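Local atomic coordinates of brain tumor protein (PDB entry 6J9R), a protein that probably acts as a translational repressor of the TRIM family, with a coiled-coil domain through which two copies pair. Residues N82-R87 with E124-T129; E100-S105 with S110-E115. All blocks are in the same frame, centred on the assembly; numbering follows the deposited sequence.

Contact 1: N82-R87 with E124-T129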
loop_
_atom_site.group_PDB
_atom_site.type_symbol
_atom_site.label_atom_id
_atom_site.label_comp_id
_atom_site.label_asym_id
_atom_site.label_seq_id
_atom_site.Cartn_x
_atom_site.Cartn_y
_atom_site.Cartn_z
ATOM N N ASN B 82 -31.197 -12.302 17.112
ATOM C CA ASN B 82 -32.195 -13.346 16.946
ATOM C C ASN B 82 -32.342 -14.070 18.262
ATOM O O ASN B 82 -33.431 -14.480 18.655
ATOM C CB ASN B 82 -31.793 -14.337 15.859
ATOM C CG ASN B 82 -32.736 -15.555 15.784
ATOM O OD1 ASN B 82 -32.581 -16.541 16.525
ATOM N ND2 ASN B 82 -33.708 -15.491 14.877
ATOM N N SER B 83 -31.226 -14.224 18.951
ATOM C CA SER B 83 -31.233 -14.966 20.176
ATOM C C SER B 83 -31.954 -14.164 21.265
ATOM O O SER B 83 -32.724 -14.726 22.052
ATOM C CB SER B 83 -29.798 -15.307 20.576
ATOM O OG SER B 83 -29.770 -16.290 21.590
ATOM N N TRP B 84 -31.746 -12.846 21.270
ATOM C CA TRP B 84 -32.385 -11.976 22.253
ATOM C C TRP B 84 -33.898 -11.910 22.040
ATOM O O TRP B 84 -34.669 -12.035 23.000
ATOM C CB TRP B 84 -31.788 -10.572 22.205
ATOM C CG TRP B 84 -32.307 -9.674 23.307
ATOM C CD1 TRP B 84 -31.731 -9.457 24.533
ATOM C CD2 TRP B 84 -33.511 -8.880 23.283
ATOM N NE1 TRP B 84 -32.503 -8.579 25.269
ATOM C CE2 TRP B 84 -33.602 -8.214 24.530
ATOM C CE3 TRP B 84 -34.526 -8.677 22.334
ATOM C CZ2 TRP B 84 -34.665 -7.359 24.855
ATOM C CZ3 TRP B 84 -35.584 -7.812 22.653
ATOM C CH2 TRP B 84 -35.644 -7.167 23.905
ATOM N N GLN B 85 -34.314 -11.761 20.781
ATOM C CA GLN B 85 -35.728 -11.693 20.437
ATOM C C GLN B 85 -36.487 -12.932 20.857
ATOM O O GLN B 85 -37.569 -12.836 21.429
ATOM C CB GLN B 85 -35.919 -11.515 18.927
ATOM C CG GLN B 85 -35.539 -10.145 18.424
ATOM C CD GLN B 85 -36.522 -9.073 18.855
ATOM O OE1 GLN B 85 -37.638 -9.375 19.271
ATOM N NE2 GLN B 85 -36.108 -7.809 18.748
ATOM N N GLN B 86 -35.909 -14.091 20.561
ATOM C CA GLN B 86 -36.569 -15.364 20.810
ATOM C C GLN B 86 -36.640 -15.653 22.317
ATOM O O GLN B 86 -37.648 -16.148 22.809
ATOM C CB GLN B 86 -35.850 -16.485 20.050
ATOM C CG GLN B 86 -36.534 -17.838 20.163
ATOM C CD GLN B 86 -38.024 -17.801 19.804
ATOM O OE1 GLN B 86 -38.901 -18.081 20.647
ATOM N NE2 GLN B 86 -38.314 -17.479 18.549
ATOM N N ARG B 87 -35.576 -15.324 23.044
ATOM C CA ARG B 87 -35.579 -15.461 24.493
ATOM C C ARG B 87 -36.613 -14.507 25.092
ATOM O O ARG B 87 -37.315 -14.867 26.033
ATOM C CB ARG B 87 -34.184 -15.189 25.058
ATOM C CG ARG B 87 -34.113 -14.964 26.566
ATOM C CD ARG B 87 -32.767 -15.375 27.162
ATOM N NE ARG B 87 -32.662 -15.028 28.582
ATOM C CZ ARG B 87 -33.097 -15.766 29.605
ATOM N NH1 ARG B 87 -33.675 -16.948 29.408
ATOM N NH2 ARG B 87 -32.940 -15.311 30.844
ATOM N N GLU B 124 -35.444 -8.645 34.185
ATOM C CA GLU B 124 -34.590 -7.497 34.446
ATOM C C GLU B 124 -33.323 -7.605 33.605
ATOM O O GLU B 124 -32.863 -6.630 33.016
ATOM C CB GLU B 124 -34.257 -7.408 35.936
ATOM C CG GLU B 124 -33.534 -6.136 36.361
ATOM C CD GLU B 124 -33.169 -6.135 37.856
ATOM N N GLN B 125 -32.770 -8.807 33.547
ATOM C CA GLN B 125 -31.581 -9.058 32.761
ATOM C C GLN B 125 -31.844 -8.883 31.260
ATOM O O GLN B 125 -31.049 -8.273 30.555
ATOM C CB GLN B 125 -31.062 -10.471 33.047
ATOM N N GLN B 126 -32.964 -9.416 30.777
ATOM C CA GLN B 126 -33.293 -9.314 29.362
ATOM C C GLN B 126 -33.484 -7.853 28.961
ATOM O O GLN B 126 -33.055 -7.425 27.891
ATOM C CB GLN B 126 -34.549 -10.110 29.042
ATOM C CG GLN B 126 -34.767 -10.382 27.562
ATOM C CD GLN B 126 -33.772 -11.364 26.999
ATOM O OE1 GLN B 126 -32.945 -11.907 27.724
ATOM N NE2 GLN B 126 -33.850 -11.612 25.698
ATOM N N LEU B 127 -34.109 -7.084 29.845
ATOM C CA LEU B 127 -34.339 -5.678 29.581
ATOM C C LEU B 127 -33.023 -4.905 29.618
ATOM O O LEU B 127 -32.799 -4.038 28.781
ATOM C CB LEU B 127 -35.340 -5.103 30.592
ATOM C CG LEU B 127 -35.907 -3.699 30.358
ATOM N N GLN B 128 -32.132 -5.253 30.545
ATOM C CA GLN B 128 -30.861 -4.539 30.662
ATOM C C GLN B 128 -29.959 -4.777 29.457
ATOM O O GLN B 128 -29.441 -3.821 28.883
ATOM C CB GLN B 128 -30.131 -4.931 31.951
ATOM C CG GLN B 128 -30.453 -4.025 33.155
ATOM C CD GLN B 128 -29.921 -4.572 34.478
ATOM N N THR B 129 -29.791 -6.033 29.045
ATOM C CA THR B 129 -29.036 -6.299 27.823
ATOM C C THR B 129 -29.807 -5.884 26.580
ATOM O O THR B 129 -29.267 -5.933 25.487
ATOM C CB THR B 129 -28.673 -7.789 27.666
ATOM O OG1 THR B 129 -29.863 -8.537 27.393
ATOM C CG2 THR B 129 -28.036 -8.320 28.921
#

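Contact 2: E100-S105 with S110-E115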
loop_
_atom_site.group_PDB
_atom_site.type_symbol
_atom_site.label_atom_id
_atom_site.label_comp_id
_atom_site.label_asym_id
_atom_site.label_seq_id
_atom_site.Cartn_x
_atom_site.Cartn_y
_atom_site.Cartn_z
ATOM N N GLU B 100 -50.487 -14.514 35.794
ATOM C CA GLU B 100 -51.876 -14.960 35.772
ATOM C C GLU B 100 -52.108 -16.079 36.776
ATOM O O GLU B 100 -53.160 -16.129 37.421
ATOM C CB GLU B 100 -52.257 -15.441 34.363
ATOM C CG GLU B 100 -52.420 -14.325 33.328
ATOM C CD GLU B 100 -53.609 -13.415 33.631
ATOM O OE1 GLU B 100 -54.660 -13.926 34.053
ATOM O OE2 GLU B 100 -53.502 -12.183 33.450
ATOM N N ALA B 101 -51.138 -16.981 36.910
ATOM C CA ALA B 101 -51.256 -18.086 37.869
ATOM C C ALA B 101 -51.229 -17.528 39.295
ATOM O O ALA B 101 -52.009 -17.937 40.159
ATOM C CB ALA B 101 -50.143 -19.095 37.661
ATOM N N VAL B 102 -50.354 -16.546 39.516
ATOM C CA VAL B 102 -50.207 -15.969 40.833
ATOM C C VAL B 102 -51.470 -15.204 41.216
ATOM O O VAL B 102 -52.011 -15.416 42.297
ATOM C CB VAL B 102 -48.978 -15.032 40.909
ATOM C CG1 VAL B 102 -49.030 -14.212 42.151
ATOM C CG2 VAL B 102 -47.689 -15.830 40.862
ATOM N N GLU B 103 -51.965 -14.364 40.310
ATOM C CA GLU B 103 -53.146 -13.540 40.581
ATOM C C GLU B 103 -54.431 -14.348 40.758
ATOM O O GLU B 103 -55.372 -13.872 41.379
ATOM C CB GLU B 103 -53.356 -12.528 39.467
ATOM C CG GLU B 103 -52.397 -11.363 39.524
ATOM C CD GLU B 103 -52.203 -10.696 38.178
ATOM O OE1 GLU B 103 -52.938 -11.055 37.237
ATOM O OE2 GLU B 103 -51.305 -9.839 38.049
ATOM N N ARG B 104 -54.467 -15.570 40.230
ATOM C CA ARG B 104 -55.695 -16.346 40.266
ATOM C C ARG B 104 -55.660 -17.278 41.449
ATOM O O ARG B 104 -56.673 -17.872 41.830
ATOM C CB ARG B 104 -55.865 -17.154 38.973
ATOM N N SER B 105 -54.492 -17.372 42.064
ATOM C CA SER B 105 -54.322 -18.287 43.172
ATOM C C SER B 105 -54.967 -17.699 44.422
ATOM O O SER B 105 -54.705 -16.546 44.772
ATOM C CB SER B 105 -52.837 -18.577 43.400
ATOM O OG SER B 105 -52.660 -19.667 44.286
ATOM N N SER B 110 -45.219 -21.344 47.704
ATOM C CA SER B 110 -43.898 -20.732 47.740
ATOM C C SER B 110 -43.106 -21.050 46.475
ATOM O O SER B 110 -42.302 -20.232 46.030
ATOM C CB SER B 110 -43.125 -21.194 48.975
ATOM O OG SER B 110 -42.919 -22.596 48.949
ATOM N N SER B 111 -43.348 -22.217 45.883
ATOM C CA SER B 111 -42.608 -22.619 44.694
ATOM C C SER B 111 -43.018 -21.769 43.514
ATOM O O SER B 111 -42.187 -21.387 42.694
ATOM C CB SER B 111 -42.846 -24.084 44.354
ATOM O OG SER B 111 -44.169 -24.282 43.886
ATOM N N LEU B 112 -44.307 -21.465 43.428
ATOM C CA LEU B 112 -44.796 -20.600 42.361
ATOM C C LEU B 112 -44.233 -19.195 42.520
ATOM O O LEU B 112 -43.800 -18.579 41.541
ATOM C CB LEU B 112 -46.321 -20.564 42.360
ATOM C CG LEU B 112 -46.990 -19.579 41.396
ATOM C CD1 LEU B 112 -46.573 -19.836 39.965
ATOM C CD2 LEU B 112 -48.508 -19.668 41.519
ATOM N N LEU B 113 -44.205 -18.719 43.768
ATOM C CA LEU B 113 -43.687 -17.403 44.075
ATOM C C LEU B 113 -42.188 -17.331 43.829
ATOM O O LEU B 113 -41.683 -16.291 43.424
ATOM C CB LEU B 113 -43.996 -17.028 45.520
ATOM C CG LEU B 113 -45.428 -16.759 45.947
ATOM C CD1 LEU B 113 -45.497 -16.699 47.468
ATOM C CD2 LEU B 113 -45.899 -15.461 45.346
ATOM N N THR B 114 -41.483 -18.432 44.083
ATOM C CA THR B 114 -40.044 -18.510 43.827
ATOM C C THR B 114 -39.802 -18.393 42.323
ATOM O O THR B 114 -38.908 -17.659 41.882
ATOM C CB THR B 114 -39.447 -19.825 44.378
ATOM O OG1 THR B 114 -39.534 -19.815 45.817
ATOM C CG2 THR B 114 -37.991 -19.975 43.977
ATOM N N GLU B 115 -40.636 -19.079 41.542
ATOM C CA GLU B 115 -40.563 -18.981 40.096
ATOM C C GLU B 115 -40.818 -17.547 39.616
ATOM O O GLU B 115 -40.073 -17.043 38.761
ATOM C CB GLU B 115 -41.555 -19.953 39.434
ATOM C CG GLU B 115 -41.548 -19.875 37.904
ATOM C CD GLU B 115 -40.225 -20.284 37.282
ATOM O OE1 GLU B 115 -39.449 -21.020 37.932
ATOM O OE2 GLU B 115 -39.939 -19.823 36.155
#

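Contact 1: N82-R87 with E124-T129
The indole of W84 carries the side-chain amide of Q126 over one face and the backbone oxygen of the same residue at its edge. The ring and amide planes lie 14° apart, nearly parallel, with Q126 NE2 3.2 Å above the ring plane of W84 and displaced toward the rim, nearest to W84 CD1. At the edge, W84 NE1 donates to Q126 O (2.9 Å) almost within the ring plane, though the bond is bent, with 145° at the hydrogen. T129 OG1 lies at the same edge, 3.4 Å from W84 NE1. Q126 reaches the indole face because its chain, with CG anti to the backbone N, folds at chi2 and brings the amide back over the ring. Its NE2 is hydrogen-bonded to S88 OG, one turn along from W84. On the other end of the amide, R87 NE makes a weak hydrogen bond to Q126 OE1 (3.2 Å); the guanidinium is turned 77° from the amide plane, and the extended R87 chain packs CB, CG and CD along the amide. The amide of the buried Q126 is held mainly through NE2, with the weak R87 bond adding to it, which probably limits its rotation. These residues join helix 30-104 to the C-terminal end of helix 110-128, folded back on it as a helical hairpin within the TRIM coiled-coil domain, while A27 of the second subunit packs on W84.

Contact 2: E100-S105 with S110-E115
The last turn of helix 30-104 and the first turns of helix 110-128 flank a short connection and come closest at V102 and L112, whose CA atoms are 7.3 Å apart. L112 supplies the side chain that crosses between them: CG is anti to the backbone N (chi1 174°), and the isobutyl group reaches toward the face made by A101 and V102. Its branch point CG rests 3.9 Å from V102 CG2, and L112 CD2 lies 4.0 Å from that same methyl. CD2 also reaches over the backbone of A101, with L112 CD2 4.1 Å from A101 C, and touches the A101 methyl, with 4.2 Å between A101 CB and L112 CD2. V102 meets the leucine through CG2, the branch anti to its carbonyl carbon. In the first turn of the second helix, T114 OG1 donates to S110 O (2.8 Å), coming from above the carbonyl plane; T114 N bonds to that oxygen from the opposite face, so two donors from one residue grip it. L13 of the second subunit packs on V102, and R17 of that subunit forms salt bridges with E100 and E103, which take no part in the apolar contact. The contact packs the two helices together next to the turn of their hairpin. It is made by side-chain carbons and the A101 backbone carbon, with no polar pair between the segments, so its cohesion probably rests on burying V102 and, in part, L112 and A101.

From the N terminus, the chain passes through helix 7-23 and enters the long helix 30-104, which supplies the first segment of both contacts. Residues 82-87 come first and 100-105 lie at its far end. After the turn, 110-115 closes the short loop of contact 2, and 124-129, near the end of helix 110-128, closes the wider loop of contact 1. Contact 2 is therefore nested within contact 1, as in a helical hairpin, with centres 23 Å apart and no touch between them. Together they fasten the returning helix to the long one at two levels, and the second subunit packs against both.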